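Local coordinates for structural protein ORF273 (Acidianus two-tailed virus, PDB 4ART) that is a structural protein of the virion, stable to heat and acid, whose exact role in the particle is not established, at residues A168-L179 with D193-I204. Sequence-based numbering, arbitrary orientation.
Sequences ALRIPQIVEQKL and DIERIVAEEQPI
Gln202 NE2 makes two hydrogen bonds with backbone carbonyls, one on each segment. Across the contact Gln202 NE2 donates to Leu169 O at 2.8 Å, almost straight and in the plane of its own amide. Within its own segment Gln202 NE2 donates to Val198 O at 3.1 Å, on a lone pair of that carbonyl. The other end of the amide, Gln202 OE1, accepts from Arg170 NH1 at 3.0 Å. The oxygen lies at the edge of the guanidinium, in its plane, while the two flat groups are turned 61° apart. Gln202 CG sits between the backbone N and the carbonyl carbon (chi1 69°), and the chain then runs extended to the turn at Leu169 and Arg170. Arg170 has positive phi in a Schellman motif that ends helix 162-168, and it is also the N-cap of helix 171-179.

Beyond this polar end, helix 171-179 packs on residues 193-201 of helix 188-201, roughly antiparallel, with 142° between the axes of these stretches. Ile194 is a knob in the hole formed by Ile174, Val175, Lys178 and Leu179. Ile194 CD1 reaches Leu179 CD1 at 3.6 Å, and Ile194 CG2 lies near Ile174 CG2 and Val175 CG2. Ile174 splits its contacts: CG2 rests on Ile197 CG2, while Ile174 CD1 meets Val198 CG2 at 3.7 Å and the Gln202 amide. Val198 CG1 faces Ile171 CG1, and Ile171 also packs on Leu117 and Tyr120 of helix 113-123. At the outer edge the aliphatic part of Lys178 crosses Asp193 CB.

Two helices, with the short strand 185-186 between them in the chain, meet through an aliphatic interface. With both ends of its amide hydrogen-bonded, buried Gln202 ties the turn between two helices to the end of a third.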
loop_
_atom_site.group_PDB
_atom_site.type_symbol
_atom_site.label_atom_id
_atom_site.label_comp_id
_atom_site.label_asym_id
_atom_site.label_seq_id
_atom_site.Cartn_x
_atom_site.Cartn_y
_atom_site.Cartn_z
ATOM N N ALA A 168 14.929 0.894 16.539
ATOM C CA ALA A 168 14.604 2.278 16.141
ATOM C C ALA A 168 13.101 2.536 16.207
ATOM O O ALA A 168 12.689 3.671 16.408
ATOM C CB ALA A 168 15.122 2.560 14.736
ATOM N N LEU A 169 12.293 1.485 16.020
ATOM C CA LEU A 169 10.838 1.547 16.071
ATOM C C LEU A 169 10.345 1.402 17.502
ATOM O O LEU A 169 9.136 1.481 17.745
ATOM C CB LEU A 169 10.211 0.456 15.159
ATOM C CG LEU A 169 10.207 0.763 13.668
ATOM C CD1 LEU A 169 9.895 -0.498 12.847
ATOM C CD2 LEU A 169 9.229 1.928 13.351
ATOM N N ARG A 170 11.274 1.170 18.453
ATOM C CA ARG A 170 11.063 0.986 19.900
ATOM C C ARG A 170 10.263 -0.281 20.184
ATOM O O ARG A 170 9.720 -0.447 21.285
ATOM C CB ARG A 170 10.438 2.221 20.593
ATOM C CG ARG A 170 11.276 3.511 20.526
ATOM C CD ARG A 170 10.626 4.655 21.290
ATOM N NE ARG A 170 10.539 4.395 22.735
ATOM C CZ ARG A 170 9.427 4.049 23.384
ATOM N NH1 ARG A 170 8.275 3.922 22.729
ATOM N NH2 ARG A 170 9.458 3.828 24.692
ATOM N N ILE A 171 10.240 -1.198 19.205
ATOM C CA ILE A 171 9.544 -2.470 19.336
ATOM C C ILE A 171 9.969 -3.247 20.598
ATOM O O ILE A 171 9.065 -3.688 21.304
ATOM C CB ILE A 171 9.521 -3.291 18.020
ATOM C CG1 ILE A 171 8.551 -2.658 17.007
ATOM C CG2 ILE A 171 9.145 -4.748 18.277
ATOM C CD1 ILE A 171 8.695 -3.107 15.563
ATOM N N PRO A 172 11.278 -3.411 20.949
ATOM C CA PRO A 172 11.625 -4.189 22.156
ATOM C C PRO A 172 11.029 -3.661 23.454
ATOM O O PRO A 172 10.542 -4.465 24.256
ATOM C CB PRO A 172 13.157 -4.144 22.173
ATOM C CG PRO A 172 13.525 -3.959 20.742
ATOM C CD PRO A 172 12.504 -2.990 20.251
ATOM N N GLN A 173 11.057 -2.313 23.649
ATOM C CA GLN A 173 10.501 -1.622 24.828
ATOM C C GLN A 173 8.988 -1.804 24.918
ATOM O O GLN A 173 8.479 -2.025 26.013
ATOM C CB GLN A 173 10.813 -0.113 24.797
ATOM C CG GLN A 173 12.283 0.217 24.775
ATOM C CD GLN A 173 12.811 0.492 23.390
ATOM O OE1 GLN A 173 12.678 -0.318 22.460
ATOM N NE2 GLN A 173 13.568 1.588 23.271
ATOM N N ILE A 174 8.271 -1.680 23.778
ATOM C CA ILE A 174 6.796 -1.833 23.725
ATOM C C ILE A 174 6.367 -3.286 24.002
ATOM O O ILE A 174 5.391 -3.492 24.726
ATOM C CB ILE A 174 6.165 -1.213 22.434
ATOM C CG1 ILE A 174 6.548 0.296 22.299
ATOM C CG2 ILE A 174 4.646 -1.407 22.405
ATOM C CD1 ILE A 174 6.324 0.977 20.875
ATOM N N VAL A 175 7.127 -4.284 23.454
ATOM C CA VAL A 175 6.915 -5.730 23.644
ATOM C C VAL A 175 7.167 -6.042 25.113
ATOM O O VAL A 175 6.383 -6.759 25.700
ATOM C CB VAL A 175 7.782 -6.602 22.673
ATOM C CG1 VAL A 175 7.811 -8.061 23.086
ATOM C CG2 VAL A 175 7.284 -6.484 21.238
ATOM N N GLU A 176 8.233 -5.465 25.722
ATOM C CA GLU A 176 8.568 -5.687 27.136
ATOM C C GLU A 176 7.492 -5.132 28.062
ATOM O O GLU A 176 7.042 -5.844 28.959
ATOM C CB GLU A 176 9.945 -5.116 27.487
ATOM C CG GLU A 176 10.588 -5.805 28.678
ATOM C CD GLU A 176 12.075 -5.555 28.848
ATOM O OE1 GLU A 176 12.783 -5.421 27.821
ATOM O OE2 GLU A 176 12.546 -5.573 30.009
ATOM N N GLN A 177 7.037 -3.895 27.807
ATOM C CA GLN A 177 5.992 -3.248 28.588
ATOM C C GLN A 177 4.666 -4.025 28.525
ATOM O O GLN A 177 4.003 -4.202 29.542
ATOM C CB GLN A 177 5.794 -1.803 28.090
ATOM C CG GLN A 177 4.964 -0.922 29.029
ATOM C CD GLN A 177 5.699 -0.567 30.312
ATOM O OE1 GLN A 177 6.942 -0.594 30.394
ATOM N NE2 GLN A 177 4.942 -0.232 31.347
ATOM N N LYS A 178 4.305 -4.527 27.339
ATOM C CA LYS A 178 3.049 -5.250 27.125
ATOM C C LYS A 178 3.077 -6.758 27.432
ATOM O O LYS A 178 2.103 -7.275 27.969
ATOM C CB LYS A 178 2.505 -4.976 25.710
ATOM C CG LYS A 178 0.981 -5.137 25.574
ATOM C CD LYS A 178 0.208 -3.864 25.950
ATOM C CE LYS A 178 -1.257 -3.980 25.603
ATOM N NZ LYS A 178 -1.880 -2.639 25.441
ATOM N N LEU A 179 4.165 -7.461 27.091
ATOM C CA LEU A 179 4.233 -8.924 27.252
ATOM C C LEU A 179 5.164 -9.442 28.318
ATOM O O LEU A 179 5.020 -10.582 28.736
ATOM C CB LEU A 179 4.623 -9.598 25.913
ATOM C CG LEU A 179 3.852 -9.218 24.658
ATOM C CD1 LEU A 179 4.494 -9.865 23.433
ATOM C CD2 LEU A 179 2.406 -9.633 24.754
ATOM N N ASP A 193 -2.638 -5.165 19.486
ATOM C CA ASP A 193 -2.463 -4.143 20.528
ATOM C C ASP A 193 -1.080 -3.547 20.451
ATOM O O ASP A 193 -0.956 -2.322 20.516
ATOM C CB ASP A 193 -2.711 -4.704 21.953
ATOM C CG ASP A 193 -4.147 -5.076 22.247
ATOM O OD1 ASP A 193 -5.054 -4.448 21.656
ATOM O OD2 ASP A 193 -4.365 -5.978 23.095
ATOM N N ILE A 194 -0.041 -4.397 20.267
ATOM C CA ILE A 194 1.338 -3.930 20.135
ATOM C C ILE A 194 1.500 -3.136 18.837
ATOM O O ILE A 194 2.030 -2.026 18.861
ATOM C CB ILE A 194 2.394 -5.067 20.283
ATOM C CG1 ILE A 194 2.300 -5.711 21.676
ATOM C CG2 ILE A 194 3.849 -4.560 20.000
ATOM C CD1 ILE A 194 2.897 -7.084 21.702
ATOM N N GLU A 195 1.013 -3.696 17.725
ATOM C CA GLU A 195 1.074 -3.067 16.413
ATOM C C GLU A 195 0.488 -1.631 16.420
ATOM O O GLU A 195 1.100 -0.702 15.875
ATOM C CB GLU A 195 0.375 -3.980 15.377
ATOM C CG GLU A 195 0.417 -3.367 14.004
ATOM C CD GLU A 195 0.665 -4.280 12.836
ATOM O OE1 GLU A 195 -0.145 -5.196 12.603
ATOM O OE2 GLU A 195 1.461 -3.849 11.981
ATOM N N ARG A 196 -0.679 -1.455 17.055
ATOM C CA ARG A 196 -1.366 -0.167 17.176
ATOM C C ARG A 196 -0.484 0.897 17.874
ATOM O O ARG A 196 -0.409 2.039 17.404
ATOM C CB ARG A 196 -2.709 -0.368 17.919
ATOM C CG ARG A 196 -3.554 0.895 18.059
ATOM C CD ARG A 196 -4.614 0.751 19.142
ATOM N NE ARG A 196 -4.081 1.151 20.451
ATOM C CZ ARG A 196 -3.722 0.315 21.427
ATOM N NH1 ARG A 196 -3.882 -0.995 21.281
ATOM N NH2 ARG A 196 -3.224 0.786 22.565
ATOM N N ILE A 197 0.147 0.539 19.012
ATOM C CA ILE A 197 1.057 1.431 19.759
ATOM C C ILE A 197 2.267 1.866 18.898
ATOM O O ILE A 197 2.597 3.054 18.870
ATOM C CB ILE A 197 1.541 0.783 21.090
ATOM C CG1 ILE A 197 0.328 0.451 22.019
ATOM C CG2 ILE A 197 2.574 1.702 21.815
ATOM C CD1 ILE A 197 0.682 -0.379 23.332
ATOM N N VAL A 198 2.927 0.894 18.244
ATOM C CA VAL A 198 4.132 1.101 17.427
ATOM C C VAL A 198 3.837 2.027 16.248
ATOM O O VAL A 198 4.580 3.001 16.040
ATOM C CB VAL A 198 4.808 -0.250 16.963
ATOM C CG1 VAL A 198 5.999 -0.035 16.027
ATOM C CG2 VAL A 198 5.146 -1.160 18.134
ATOM N N ALA A 199 2.731 1.760 15.519
ATOM C CA ALA A 199 2.422 2.462 14.274
ATOM C C ALA A 199 1.564 3.700 14.357
ATOM O O ALA A 199 1.681 4.574 13.499
ATOM C CB ALA A 199 1.806 1.490 13.301
ATOM N N GLU A 200 0.639 3.739 15.318
ATOM C CA GLU A 200 -0.397 4.786 15.420
ATOM C C GLU A 200 -0.413 5.615 16.695
ATOM O O GLU A 200 -1.198 6.567 16.778
ATOM C CB GLU A 200 -1.781 4.131 15.295
ATOM C CG GLU A 200 -1.998 3.318 14.046
ATOM C CD GLU A 200 -3.322 2.594 14.096
ATOM O OE1 GLU A 200 -4.351 3.235 13.804
ATOM O OE2 GLU A 200 -3.339 1.385 14.402
ATOM N N GLU A 201 0.383 5.254 17.705
ATOM C CA GLU A 201 0.346 5.993 18.972
ATOM C C GLU A 201 1.595 6.750 19.356
ATOM O O GLU A 201 1.522 7.950 19.631
ATOM C CB GLU A 201 -0.216 5.143 20.133
ATOM C CG GLU A 201 -1.628 4.624 19.860
ATOM C CD GLU A 201 -2.285 3.782 20.937
ATOM O OE1 GLU A 201 -1.566 3.121 21.720
ATOM O OE2 GLU A 201 -3.536 3.746 20.965
ATOM N N GLN A 202 2.736 6.069 19.380
ATOM C CA GLN A 202 3.985 6.710 19.800
ATOM C C GLN A 202 4.508 7.752 18.802
ATOM O O GLN A 202 4.567 7.443 17.606
ATOM C CB GLN A 202 5.081 5.659 20.081
ATOM C CG GLN A 202 5.564 4.948 18.804
ATOM C CD GLN A 202 6.766 4.067 18.930
ATOM O OE1 GLN A 202 7.554 4.161 19.871
ATOM N NE2 GLN A 202 6.981 3.257 17.906
ATOM N N PRO A 203 4.958 8.954 19.244
ATOM C CA PRO A 203 5.641 9.832 18.282
ATOM C C PRO A 203 7.031 9.226 18.059
ATOM O O PRO A 203 7.834 9.085 18.987
ATOM C CB PRO A 203 5.686 11.198 18.971
ATOM C CG PRO A 203 5.519 10.921 20.443
ATOM C CD PRO A 203 5.018 9.489 20.627
ATOM N N ILE A 204 7.279 8.802 16.844
ATOM C CA ILE A 204 8.531 8.160 16.520
ATOM C C ILE A 204 9.483 9.050 15.708
ATOM O O ILE A 204 10.683 8.960 15.928
ATOM C CB ILE A 204 8.299 6.719 15.936
ATOM C CG1 ILE A 204 9.566 5.851 15.972
ATOM C CG2 ILE A 204 7.652 6.737 14.516
ATOM C CD1 ILE A 204 9.906 5.259 17.341
#